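Local coordinates for aeromonas extracellular serine protease (Aeromonas sobria, PDB 3WQB), which cleaves peptide bonds after paired basic residues, one of them lysine, as a secreted calcium-binding serine protease of the kexin/furin-like branch of the subtilases, at residues R23-A28 and Y37-G42; S251-L256 and V472-V477; L486-I491 and D553-T558. The protein carries 1 engineered substitution. One frame throughout, in Å; residues are numbered along the deposited sequence.

Contact 1. Residues R23-A28 and Y37-G42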
ATOM      1  N   ARG A  23     -27.207 -13.668  11.585  1.00 14.93           N
ATOM      2  CA  ARG A  23     -26.435 -12.557  11.048  1.00 15.42           C
ATOM      3  C   ARG A  23     -27.193 -11.227  11.135  1.00 15.48           C
ATOM      4  O   ARG A  23     -28.106 -10.961  10.354  1.00 16.37           O
ATOM      5  CB  ARG A  23     -26.021 -12.912   9.616  1.00 15.71           C
ATOM      6  CG  ARG A  23     -25.213 -11.904   8.864  1.00 15.90           C
ATOM      7  CD  ARG A  23     -24.568 -12.608   7.704  1.00 15.68           C
ATOM      8  NE  ARG A  23     -24.044 -11.690   6.698  1.00 15.33           N
ATOM      9  CZ  ARG A  23     -24.753 -11.191   5.687  1.00 14.51           C
ATOM     10  NH1 ARG A  23     -26.041 -11.490   5.534  1.00 16.02           N
ATOM     11  NH2 ARG A  23     -24.172 -10.379   4.816  1.00 15.65           N
ATOM     12  N   CYS A  24     -26.788 -10.402  12.101  1.00 15.23           N
ATOM     13  CA  CYS A  24     -27.331  -9.052  12.309  1.00 15.44           C
ATOM     14  C   CYS A  24     -26.332  -8.225  13.105  1.00 14.89           C
ATOM     15  O   CYS A  24     -25.444  -8.781  13.766  1.00 14.38           O
ATOM     16  CB  CYS A  24     -28.692  -9.074  13.031  1.00 15.90           C
ATOM     17  SG  CYS A  24     -28.678  -9.763  14.729  1.00 19.12           S
ATOM     18  N   LEU A  25     -26.493  -6.903  13.051  1.00 14.86           N
ATOM     19  CA  LEU A  25     -25.657  -5.975  13.801  1.00 15.07           C
ATOM     20  C   LEU A  25     -26.442  -5.248  14.881  1.00 14.84           C
ATOM     21  O   LEU A  25     -27.478  -4.644  14.578  1.00 15.73           O
ATOM     22  CB  LEU A  25     -25.082  -4.904  12.876  1.00 15.17           C
ATOM     23  CG  LEU A  25     -24.254  -5.315  11.664  1.00 14.10           C
ATOM     24  CD1 LEU A  25     -24.007  -4.117  10.752  1.00 15.51           C
ATOM     25  CD2 LEU A  25     -22.937  -5.968  12.130  1.00 15.74           C
ATOM     26  N   PRO A  26     -25.947  -5.275  16.132  1.00 14.83           N
ATOM     27  CA  PRO A  26     -26.516  -4.373  17.130  1.00 14.80           C
ATOM     28  C   PRO A  26     -26.238  -2.908  16.777  1.00 15.08           C
ATOM     29  O   PRO A  26     -25.313  -2.598  15.995  1.00 14.99           O
ATOM     30  CB  PRO A  26     -25.764  -4.748  18.417  1.00 15.01           C
ATOM     31  CG  PRO A  26     -25.231  -6.127  18.177  1.00 14.89           C
ATOM     32  CD  PRO A  26     -24.894  -6.135  16.708  1.00 15.04           C
ATOM     33  N   GLY A  27     -27.046  -2.010  17.328  1.00 15.06           N
ATOM     34  CA  GLY A  27     -26.753  -0.588  17.247  1.00 15.45           C
ATOM     35  C   GLY A  27     -27.898   0.253  16.736  1.00 15.59           C
ATOM     36  O   GLY A  27     -28.789  -0.231  16.029  1.00 16.08           O
ATOM     37  N   ALA A  28     -27.829   1.536  17.073  1.00 15.65           N
ATOM     38  CA  ALA A  28     -28.869   2.505  16.759  1.00 15.77           C
ATOM     39  C   ALA A  28     -28.331   3.633  15.893  1.00 15.61           C
ATOM     40  O   ALA A  28     -28.891   4.721  15.866  1.00 15.95           O
ATOM     41  CB  ALA A  28     -29.482   3.060  18.048  1.00 16.46           C
ATOM     42  N   TYR A  37     -20.340  -2.829   3.997  1.00 10.49           N
ATOM     43  CA  TYR A  37     -19.073  -3.427   4.364  1.00 10.55           C
ATOM     44  C   TYR A  37     -19.098  -4.065   5.750  1.00 10.70           C
ATOM     45  O   TYR A  37     -18.357  -5.019   6.009  1.00 11.12           O
ATOM     46  CB  TYR A  37     -17.922  -2.426   4.212  1.00 10.72           C
ATOM     47  CG  TYR A  37     -18.058  -1.117   4.956  1.00 11.03           C
ATOM     48  CD1 TYR A  37     -18.710  -0.023   4.373  1.00 11.22           C
ATOM     49  CD2 TYR A  37     -17.471  -0.942   6.203  1.00 11.22           C
ATOM     50  CE1 TYR A  37     -18.783   1.209   5.034  1.00 10.63           C
ATOM     51  CE2 TYR A  37     -17.548   0.277   6.873  1.00 10.59           C
ATOM     52  CZ  TYR A  37     -18.212   1.345   6.282  1.00 10.66           C
ATOM     53  OH  TYR A  37     -18.275   2.553   6.931  1.00 11.98           O
ATOM     54  N   LEU A  38     -19.961  -3.560   6.628  1.00 10.70           N
ATOM     55  CA  LEU A  38     -20.177  -4.208   7.924  1.00 10.92           C
ATOM     56  C   LEU A  38     -20.986  -5.490   7.742  1.00 11.27           C
ATOM     57  O   LEU A  38     -20.652  -6.530   8.307  1.00 12.25           O
ATOM     58  CB  LEU A  38     -20.931  -3.287   8.887  1.00 10.73           C
ATOM     59  CG  LEU A  38     -20.317  -1.941   9.274  1.00 10.45           C
ATOM     60  CD1 LEU A  38     -21.246  -1.232  10.238  1.00 13.12           C
ATOM     61  CD2 LEU A  38     -18.934  -2.140   9.885  1.00 11.38           C
ATOM     62  N   LEU A  39     -22.057  -5.394   6.956  1.00 12.01           N
ATOM     63  CA  LEU A  39     -22.960  -6.509   6.694  1.00 12.14           C
ATOM     64  C   LEU A  39     -23.648  -6.181   5.378  1.00 11.73           C
ATOM     65  O   LEU A  39     -24.372  -5.178   5.262  1.00 12.27           O
ATOM     66  CB  LEU A  39     -23.974  -6.677   7.835  1.00 12.73           C
ATOM     67  CG  LEU A  39     -24.832  -7.948   7.885  1.00 12.80           C
ATOM     68  CD1 LEU A  39     -25.451  -8.104   9.251  1.00 14.63           C
ATOM     69  CD2 LEU A  39     -25.931  -7.922   6.832  1.00 13.77           C
ATOM     70  N   ASN A  40     -23.381  -7.011   4.382  1.00 11.50           N
ATOM     71  CA  ASN A  40     -23.876  -6.796   3.032  1.00 11.93           C
ATOM     72  C   ASN A  40     -25.121  -7.630   2.817  1.00 12.68           C
ATOM     73  O   ASN A  40     -25.042  -8.852   2.698  1.00 13.11           O
ATOM     74  CB  ASN A  40     -22.788  -7.188   2.029  1.00 11.31           C
ATOM     75  CG  ASN A  40     -23.153  -6.875   0.588  1.00 11.32           C
ATOM     76  OD1 ASN A  40     -24.321  -6.695   0.233  1.00 12.14           O
ATOM     77  ND2 ASN A  40     -22.131  -6.816  -0.259  1.00 11.17           N
ATOM     78  N   SER A  41     -26.270  -6.956   2.801  1.00 13.14           N
ATOM     79  CA  SER A  41     -27.557  -7.608   2.548  1.00 13.85           C
ATOM     80  C   SER A  41     -28.060  -7.298   1.142  1.00 14.05           C
ATOM     81  O   SER A  41     -29.245  -7.447   0.860  1.00 15.09           O
ATOM     82  CB  SER A  41     -28.584  -7.129   3.570  1.00 14.46           C
ATOM     83  OG  SER A  41     -28.769  -5.728   3.445  1.00 16.54           O
ATOM     84  N   GLY A  42     -27.162  -6.851   0.268  1.00 13.60           N
ATOM     85  CA  GLY A  42     -27.549  -6.454  -1.087  1.00 13.47           C
ATOM     86  C   GLY A  42     -28.080  -5.033  -1.147  1.00 13.20           C
ATOM     87  O   GLY A  42     -28.708  -4.647  -2.142  1.00 14.17           O
TER
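Cys-24 and Leu-39 mark the closest approach of two irregular backbone runs, whose touching parts point 128° apart and whose CA atoms come no nearer than 7.6 Å. The contact is made by side chains reaching each other and the opposite backbone. Leu-39 is central. Its CG is anti to the backbone N (chi1 -168°), and the two methyls beyond it part. CD1 meets Cys-24 CA at 3.7 Å and also touches Arg-23 CG. CD2 lies over one face of the Arg-23 guanidinium, toward its rim, 3.6 Å from NH2. The extended Arg-23 chain crosses Leu-39 obliquely. Arg-23 NH2 donates to Asn-40 O at 2.8 Å with an N-H...O angle of 155°. The oxygen lies in the guanidinium plane, but the donor sits above the carbonyl plane. NH2 also forms a salt bridge with Asp-56, whose OD2 accepts from Asn-40 N as well. Within 37-42, Asn-40 OD1 accepts from Gly-42 N at 2.8 Å, an Asx turn. Leu-25 CD1 reaches Leu-38 CB at 3.7 Å, and Leu-25 CG lies 3.9 Å from Leu-39 CD1. Two N-terminal loops, the second in the peptidase S8 region, are joined here; the Leu-38 side chain lies about 7 Å from those of the calcium ligands Asn-29 and Thr-132. Helix 60-64, which follows both segments, packs on 23-28: Arg-23 touches Trp-60, Leu-25 touches His-63, and Cys-24, disulfide-bonded to Cys-4, touches Arg-64.

Contact 2. Residues S251-L256 and V472-V477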
ATOM      1  N   SER A 251       6.766  -3.555  -0.589  1.00  8.74           N
ATOM      2  CA  SER A 251       7.495  -4.831  -0.477  1.00  8.49           C
ATOM      3  C   SER A 251       8.357  -4.913   0.783  1.00  8.65           C
ATOM      4  O   SER A 251       9.239  -5.767   0.869  1.00  8.95           O
ATOM      5  CB  SER A 251       8.338  -5.089  -1.736  1.00  8.95           C
ATOM      6  OG  SER A 251       9.244  -4.016  -1.947  1.00  9.93           O
ATOM      7  N   ASN A 252       8.089  -4.050   1.765  1.00  8.53           N
ATOM      8  CA  ASN A 252       8.929  -4.005   2.957  1.00  9.13           C
ATOM      9  C   ASN A 252       8.585  -5.009   4.043  1.00  8.93           C
ATOM     10  O   ASN A 252       9.197  -4.981   5.112  1.00  9.83           O
ATOM     11  CB  ASN A 252       8.999  -2.592   3.559  1.00  8.99           C
ATOM     12  CG  ASN A 252       7.729  -2.194   4.277  1.00  9.68           C
ATOM     13  OD1 ASN A 252       6.724  -2.897   4.236  1.00 10.07           O
ATOM     14  ND2 ASN A 252       7.777  -1.053   4.949  1.00 11.40           N
ATOM     15  N   PHE A 253       7.619  -5.886   3.768  1.00  9.05           N
ATOM     16  CA  PHE A 253       7.147  -6.917   4.709  1.00  9.08           C
ATOM     17  C   PHE A 253       6.335  -6.376   5.879  1.00  9.12           C
ATOM     18  O   PHE A 253       5.284  -6.916   6.182  1.00  9.18           O
ATOM     19  CB  PHE A 253       8.284  -7.816   5.209  1.00  9.72           C
ATOM     20  CG  PHE A 253       7.838  -8.860   6.192  1.00  9.59           C
ATOM     21  CD1 PHE A 253       7.076  -9.948   5.767  1.00 10.36           C
ATOM     22  CD2 PHE A 253       8.168  -8.754   7.548  1.00 10.45           C
ATOM     23  CE1 PHE A 253       6.667 -10.924   6.666  1.00 11.63           C
ATOM     24  CE2 PHE A 253       7.751  -9.721   8.454  1.00 11.98           C
ATOM     25  CZ  PHE A 253       7.009 -10.809   8.010  1.00 12.07           C
ATOM     26  N   TRP A 254       6.827  -5.326   6.532  1.00  9.29           N
ATOM     27  CA  TRP A 254       6.136  -4.748   7.695  1.00  9.78           C
ATOM     28  C   TRP A 254       4.765  -4.213   7.308  1.00  9.05           C
ATOM     29  O   TRP A 254       3.831  -4.269   8.114  1.00  9.64           O
ATOM     30  CB  TRP A 254       6.991  -3.665   8.366  1.00  9.95           C
ATOM     31  CG  TRP A 254       8.403  -4.139   8.510  1.00  9.90           C
ATOM     32  CD1 TRP A 254       9.498  -3.653   7.861  1.00 10.27           C
ATOM     33  CD2 TRP A 254       8.856  -5.277   9.268  1.00 10.73           C
ATOM     34  NE1 TRP A 254      10.618  -4.386   8.204  1.00 11.06           N
ATOM     35  CE2 TRP A 254      10.248  -5.394   9.056  1.00 11.26           C
ATOM     36  CE3 TRP A 254       8.220  -6.196  10.124  1.00 11.02           C
ATOM     37  CZ2 TRP A 254      11.019  -6.402   9.663  1.00 11.95           C
ATOM     38  CZ3 TRP A 254       8.995  -7.188  10.742  1.00 11.59           C
ATOM     39  CH2 TRP A 254      10.370  -7.282  10.499  1.00 12.15           C
ATOM     40  N   ASN A 255       4.620  -3.736   6.068  1.00  8.96           N
ATOM     41  CA  ASN A 255       3.319  -3.332   5.563  1.00  8.89           C
ATOM     42  C   ASN A 255       2.482  -4.536   5.188  1.00  8.82           C
ATOM     43  O   ASN A 255       2.937  -5.393   4.413  1.00 10.69           O
ATOM     44  CB  ASN A 255       3.492  -2.459   4.325  1.00  8.71           C
ATOM     45  CG  ASN A 255       3.809  -1.033   4.659  1.00  8.77           C
ATOM     46  OD1 ASN A 255       3.328  -0.510   5.663  1.00 10.45           O
ATOM     47  ND2 ASN A 255       4.610  -0.377   3.812  1.00  9.95           N
ATOM     48  N   LEU A 256       1.271  -4.597   5.743  1.00  9.04           N
ATOM     49  CA  LEU A 256       0.257  -5.533   5.289  1.00  8.94           C
ATOM     50  C   LEU A 256      -0.491  -4.825   4.159  1.00  8.66           C
ATOM     51  O   LEU A 256      -1.258  -3.886   4.410  1.00  8.97           O
ATOM     52  CB  LEU A 256      -0.689  -5.884   6.447  1.00  9.21           C
ATOM     53  CG  LEU A 256      -1.638  -7.079   6.269  1.00  9.54           C
ATOM     54  CD1 LEU A 256      -2.273  -7.469   7.591  1.00 10.94           C
ATOM     55  CD2 LEU A 256      -2.717  -6.765   5.238  1.00 10.10           C
ATOM     56  N   VAL A 472       8.385 -20.675   5.488  1.00 11.27           N
ATOM     57  CA  VAL A 472       8.300 -19.369   4.849  1.00 11.50           C
ATOM     58  C   VAL A 472       7.070 -18.598   5.312  1.00 11.47           C
ATOM     59  O   VAL A 472       5.979 -19.161   5.466  1.00 11.89           O
ATOM     60  CB  VAL A 472       8.240 -19.505   3.306  1.00 11.34           C
ATOM     61  CG1 VAL A 472       8.084 -18.138   2.645  1.00 13.07           C
ATOM     62  CG2 VAL A 472       9.474 -20.210   2.763  1.00 12.50           C
ATOM     63  N   GLU A 473       7.254 -17.306   5.545  1.00 11.37           N
ATOM     64  CA  GLU A 473       6.120 -16.390   5.626  1.00 12.20           C
ATOM     65  C   GLU A 473       6.092 -15.555   4.353  1.00 11.84           C
ATOM     66  O   GLU A 473       5.113 -15.598   3.599  1.00 12.75           O
ATOM     67  CB  GLU A 473       6.185 -15.530   6.892  1.00 12.72           C
ATOM     68  CG  GLU A 473       5.963 -16.352   8.164  1.00 13.63           C
ATOM     69  CD  GLU A 473       6.476 -15.688   9.427  1.00 14.70           C
ATOM     70  OE1 GLU A 473       6.271 -14.468   9.615  1.00 15.11           O
ATOM     71  OE2 GLU A 473       7.073 -16.406  10.252  1.00 15.78           O
ATOM     72  N   ALA A 474       7.171 -14.816   4.087  1.00 10.90           N
ATOM     73  CA  ALA A 474       7.244 -14.015   2.874  1.00 10.80           C
ATOM     74  C   ALA A 474       8.635 -14.123   2.296  1.00 10.77           C
ATOM     75  O   ALA A 474       9.588 -14.497   2.997  1.00 11.06           O
ATOM     76  CB  ALA A 474       6.893 -12.554   3.165  1.00 11.52           C
ATOM     77  N   VAL A 475       8.741 -13.827   1.005  1.00 10.29           N
ATOM     78  CA  VAL A 475      10.044 -13.692   0.361  1.00 11.12           C
ATOM     79  C   VAL A 475      10.175 -12.322  -0.284  1.00 10.97           C
ATOM     80  O   VAL A 475       9.222 -11.813  -0.899  1.00 10.83           O
ATOM     81  CB  VAL A 475      10.346 -14.818  -0.686  1.00 12.06           C
ATOM     82  CG1 VAL A 475      10.392 -16.181  -0.019  1.00 13.35           C
ATOM     83  CG2 VAL A 475       9.341 -14.825  -1.812  1.00 13.52           C
ATOM     84  N   GLN A 476      11.358 -11.734  -0.140  1.00 11.06           N
ATOM     85  CA  GLN A 476      11.717 -10.516  -0.839  1.00 11.19           C
ATOM     86  C   GLN A 476      12.782 -10.834  -1.861  1.00 11.60           C
ATOM     87  O   GLN A 476      13.659 -11.679  -1.627  1.00 12.01           O
ATOM     88  CB  GLN A 476      12.251  -9.461   0.123  1.00 11.63           C
ATOM     89  CG  GLN A 476      11.222  -8.950   1.116  1.00 11.14           C
ATOM     90  CD  GLN A 476      11.853  -8.120   2.204  1.00 12.55           C
ATOM     91  OE1 GLN A 476      12.854  -8.527   2.795  1.00 13.14           O
ATOM     92  NE2 GLN A 476      11.264  -6.962   2.496  1.00 12.68           N
ATOM     93  N   VAL A 477      12.688 -10.151  -2.994  1.00 12.02           N
ATOM     94  CA  VAL A 477      13.661 -10.266  -4.070  1.00 13.21           C
ATOM     95  C   VAL A 477      14.068  -8.861  -4.495  1.00 13.12           C
ATOM     96  O   VAL A 477      13.222  -7.963  -4.594  1.00 14.85           O
ATOM     97  CB  VAL A 477      13.061 -11.057  -5.272  1.00 13.99           C
ATOM     98  CG1 VAL A 477      13.861 -10.894  -6.538  1.00 16.05           C
ATOM     99  CG2 VAL A 477      12.943 -12.530  -4.942  1.00 14.03           C
TER
HETATM  100  O   HOH W   1      11.867  -5.305   4.964  1.00 16.44           O
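Gln-476 NE2 donates to Ser-251 O at 2.9 Å, in a nearly straight bond with an N-H...O angle of 164°. The donor lies in the carbonyl plane, and the oxygen lies close to the amide plane of Gln-476. The same NE2 donates to a water at 3.0 Å, which in turn donates to Asn-252 O. One amide nitrogen thus serves two successive carbonyls of the loop. Next to this polar part, Phe-253 CD1 packs on Ala-474 CB at 3.7 Å. Phe-253 CG is anti to the backbone N (chi1 179°), which sets it on the side of strand 474-477. Glu-473 OE1 lies near the ring plane, at the edge, 4.1 Å from Phe-253 CZ. In the second shell, Glu-473 OE2 is held by Arg-359 and His-595. Arg-362 makes a cation-pi contact with Phe-253 and donates to its carbonyl. Asn-252 OD1 accepts from Asn-255 N, an Asx motif within the loop. Glu-473 and Ala-474 face Leu-593 in a classic beta bulge. The contact joins the catalytic domain to the P-domain: the loop leads into strand 255-261 of the parallel subtilisin sheet, while strand 471-482 lies between strands 527-535 and 583-595, whose Leu-534 and Leu-593 also touch Phe-253.

Contact 3. Residues L486-I491 and D553-T558. With CA (calcium ion), chain D.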
ATOM      1  N   LEU A 486      11.061  -1.676 -20.254  1.00 13.11           N
ATOM      2  CA  LEU A 486      10.799  -2.431 -19.027  1.00 12.70           C
ATOM      3  C   LEU A 486       9.461  -3.164 -18.934  1.00 12.02           C
ATOM      4  O   LEU A 486       9.431  -4.285 -18.440  1.00 11.95           O
ATOM      5  CB  LEU A 486      11.015  -1.566 -17.775  1.00 12.51           C
ATOM      6  CG  LEU A 486      12.475  -1.245 -17.442  1.00 13.26           C
ATOM      7  CD1 LEU A 486      12.544  -0.130 -16.418  1.00 14.69           C
ATOM      8  CD2 LEU A 486      13.230  -2.482 -16.960  1.00 14.59           C
ATOM      9  N   PRO A 487       8.353  -2.549 -19.412  1.00 11.55           N
ATOM     10  CA  PRO A 487       7.077  -3.260 -19.272  1.00 11.37           C
ATOM     11  C   PRO A 487       6.954  -4.527 -20.123  1.00 11.27           C
ATOM     12  O   PRO A 487       5.995  -5.257 -19.958  1.00 11.19           O
ATOM     13  CB  PRO A 487       6.032  -2.204 -19.671  1.00 11.39           C
ATOM     14  CG  PRO A 487       6.720  -0.906 -19.387  1.00 11.21           C
ATOM     15  CD  PRO A 487       8.137  -1.147 -19.810  1.00 11.84           C
ATOM     16  N   ASP A 488       7.934  -4.812 -20.982  1.00 11.30           N
ATOM     17  CA  ASP A 488       7.964  -6.098 -21.679  1.00 11.71           C
ATOM     18  C   ASP A 488       8.257  -7.269 -20.750  1.00 11.44           C
ATOM     19  O   ASP A 488       8.056  -8.417 -21.130  1.00 11.27           O
ATOM     20  CB  ASP A 488       9.011  -6.087 -22.798  1.00 11.72           C
ATOM     21  CG  ASP A 488       8.579  -5.277 -24.006  1.00 12.96           C
ATOM     22  OD1 ASP A 488       7.441  -4.763 -24.011  1.00 13.89           O
ATOM     23  OD2 ASP A 488       9.395  -5.159 -24.949  1.00 13.40           O
ATOM     24  N   LEU A 489       8.744  -6.985 -19.545  1.00 11.48           N
ATOM     25  CA  LEU A 489       9.274  -8.037 -18.686  1.00 11.77           C
ATOM     26  C   LEU A 489       8.265  -8.663 -17.737  1.00 11.45           C
ATOM     27  O   LEU A 489       7.516  -7.973 -17.028  1.00 12.40           O
ATOM     28  CB  LEU A 489      10.506  -7.542 -17.918  1.00 11.92           C
ATOM     29  CG  LEU A 489      11.667  -7.035 -18.777  1.00 12.20           C
ATOM     30  CD1 LEU A 489      12.755  -6.542 -17.868  1.00 13.77           C
ATOM     31  CD2 LEU A 489      12.198  -8.102 -19.736  1.00 13.11           C
ATOM     32  N   LEU A 490       8.249  -9.991 -17.770  1.00 11.27           N
ATOM     33  CA  LEU A 490       7.536 -10.833 -16.825  1.00 11.25           C
ATOM     34  C   LEU A 490       8.575 -11.414 -15.870  1.00 10.84           C
ATOM     35  O   LEU A 490       9.521 -12.090 -16.305  1.00 11.13           O
ATOM     36  CB  LEU A 490       6.814 -11.954 -17.590  1.00 11.45           C
ATOM     37  CG  LEU A 490       6.281 -13.143 -16.791  1.00 12.51           C
ATOM     38  CD1 LEU A 490       5.083 -12.722 -15.971  1.00 14.16           C
ATOM     39  CD2 LEU A 490       5.903 -14.280 -17.720  1.00 14.60           C
ATOM     40  N   ILE A 491       8.416 -11.142 -14.576  1.00 10.66           N
ATOM     41  CA  ILE A 491       9.352 -11.625 -13.556  1.00 11.21           C
ATOM     42  C   ILE A 491       8.619 -12.566 -12.610  1.00 10.97           C
ATOM     43  O   ILE A 491       7.610 -12.191 -12.005  1.00 10.83           O
ATOM     44  CB  ILE A 491       9.993 -10.445 -12.790  1.00 11.11           C
ATOM     45  CG1 ILE A 491      10.658  -9.471 -13.770  1.00 13.05           C
ATOM     46  CG2 ILE A 491      10.972 -10.940 -11.711  1.00 12.27           C
ATOM     47  CD1 ILE A 491      11.321  -8.255 -13.107  1.00 14.05           C
ATOM     48  N   ASP A 553      11.130 -11.414 -21.764  1.00 11.60           N
ATOM     49  CA  ASP A 553      10.585 -10.333 -22.577  1.00 11.99           C
ATOM     50  C   ASP A 553       9.465 -10.940 -23.424  1.00 12.14           C
ATOM     51  O   ASP A 553       9.707 -11.831 -24.236  1.00 12.56           O
ATOM     52  CB  ASP A 553      11.718  -9.726 -23.430  1.00 12.19           C
ATOM     53  CG  ASP A 553      11.239  -8.656 -24.418  1.00 12.46           C
ATOM     54  OD1 ASP A 553      10.079  -8.680 -24.892  1.00 13.59           O
ATOM     55  OD2 ASP A 553      12.053  -7.775 -24.751  1.00 14.06           O
ATOM     56  N   VAL A 554       8.237 -10.481 -23.198  1.00 12.15           N
ATOM     57  CA  VAL A 554       7.057 -11.130 -23.768  1.00 12.36           C
ATOM     58  C   VAL A 554       6.314 -10.273 -24.796  1.00 12.42           C
ATOM     59  O   VAL A 554       5.118 -10.475 -25.019  1.00 13.11           O
ATOM     60  CB  VAL A 554       6.056 -11.605 -22.659  1.00 12.19           C
ATOM     61  CG1 VAL A 554       6.713 -12.626 -21.726  1.00 12.91           C
ATOM     62  CG2 VAL A 554       5.480 -10.418 -21.878  1.00 13.07           C
ATOM     63  N   ALA A 555       7.004  -9.307 -25.396  1.00 12.62           N
ATOM     64  CA  ALA A 555       6.347  -8.446 -26.389  1.00 13.07           C
ATOM     65  C   ALA A 555       7.317  -7.773 -27.334  1.00 13.89           C
ATOM     66  O   ALA A 555       8.353  -7.259 -26.909  1.00 13.57           O
ATOM     67  CB  ALA A 555       5.502  -7.385 -25.691  1.00 13.21           C
ATOM     68  N   ASN A 556       6.954  -7.743 -28.616  1.00 14.74           N
ATOM     69  CA  ASN A 556       7.686  -6.924 -29.578  1.00 16.29           C
ATOM     70  C   ASN A 556       6.800  -5.926 -30.324  1.00 17.30           C
ATOM     71  O   ASN A 556       7.290  -5.144 -31.141  1.00 18.79           O
ATOM     72  CB  ASN A 556       8.509  -7.782 -30.554  1.00 16.60           C
ATOM     73  CG  ASN A 556       7.666  -8.753 -31.359  1.00 16.89           C
ATOM     74  OD1 ASN A 556       6.446  -8.821 -31.222  1.00 17.55           O
ATOM     75  ND2 ASN A 556       8.334  -9.531 -32.199  1.00 18.31           N
ATOM     76  N   GLY A 557       5.504  -5.940 -30.030  1.00 18.21           N
ATOM     77  CA  GLY A 557       4.581  -5.002 -30.670  1.00 18.87           C
ATOM     78  C   GLY A 557       4.667  -3.633 -30.023  1.00 19.17           C
ATOM     79  O   GLY A 557       5.011  -3.518 -28.840  1.00 19.49           O
ATOM     80  N   THR A 558       4.352  -2.584 -30.781  1.00 18.90           N
ATOM     81  CA  THR A 558       4.254  -1.239 -30.206  1.00 18.63           C
ATOM     82  C   THR A 558       3.045  -1.142 -29.276  1.00 17.50           C
ATOM     83  O   THR A 558       2.069  -1.869 -29.423  1.00 17.83           O
ATOM     84  CB  THR A 558       4.144  -0.145 -31.289  1.00 19.14           C
ATOM     85  OG1 THR A 558       2.946  -0.339 -32.048  1.00 21.64           O
ATOM     86  CG2 THR A 558       5.360  -0.190 -32.209  1.00 20.79           C
TER
HETATM   87 CA    CA D 902      10.530  -6.641 -26.357  1.00 13.46          CA
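Asp-488 and Asp-553 meet at a calcium ion, and the side chain of Asp-488 reaches it from across the contact. Asp-488 CB lies 3.5 Å from Asp-553 OD1. Asp-488 CG is anti to the carbonyl carbon (chi1 -74°), beside the backbone N, and stands 3.5 Å from Ala-555 O. There the two carboxylate oxygens take different work. Asp-488 OD2 binds the calcium ion at 2.3 Å. Asp-488 OD1 approaches Ala-555 CB at 3.7 Å and makes salt bridges with Arg-559 and Arg-485. These two arginines probably offset part of the acidic charge gathered round the ion and help to fix the rotation of the carboxylate. Asp-553 comes to the calcium ion with both oxygens, OD1 and OD2, each at about 2.5 Å, as a bidentate ligand. Asp-553 also has a polar partner in His-483. Ala-555 O lies 2.3 Å from the calcium ion.

This is the calcium site of the P-domain, whose other ligands are Asp-454, Asn-578 and Asn-579. It lies where strand 545-553 ends beside the start of strand 489-494, in an antiparallel four-stranded sheet. Leu-489 and Asp-553 form a non-hydrogen-bonded antiparallel pair there.

Just past that pair, Val-554 N donates to Asp-488 O with an N-H...O angle of 165°. Asp-553 CA also brings its hydrogen to this oxygen in a CA-H...O contact, and Val-554 CG2 lies 3.3 Å from Asp-488 O. The loop then bends in an Asx turn: Asp-553 OD1, already a metal ligand, accepts from Ala-555 N. This bond probably helps to present Ala-555 O to the ion. Leu-490 CB packs on Val-554 CG1, and Val-554 also touches Val-381 and Tyr-383 of strand 379-384.

How the contacts relate
The three contacts follow one another along the chain, each closing before the next opens. Contact 1 lies near the N-terminus, ahead of helix 60-64, and its centre is 34 Å from that of contact 2 and 46 Å from that of contact 3. It lies on the opposite side of the chain's centre from both. Contact 2 is one place where the two domains meet, and contact 3 lies wholly in the P-domain. Strands 471-482 and 489-494 link these two directly, as successive strands of different sheets. Nearest atoms of contacts 2 and 3 are about 6 Å apart. The calcium site belongs to the P-domain, and its loop also borders strand 379-384 of the protease part.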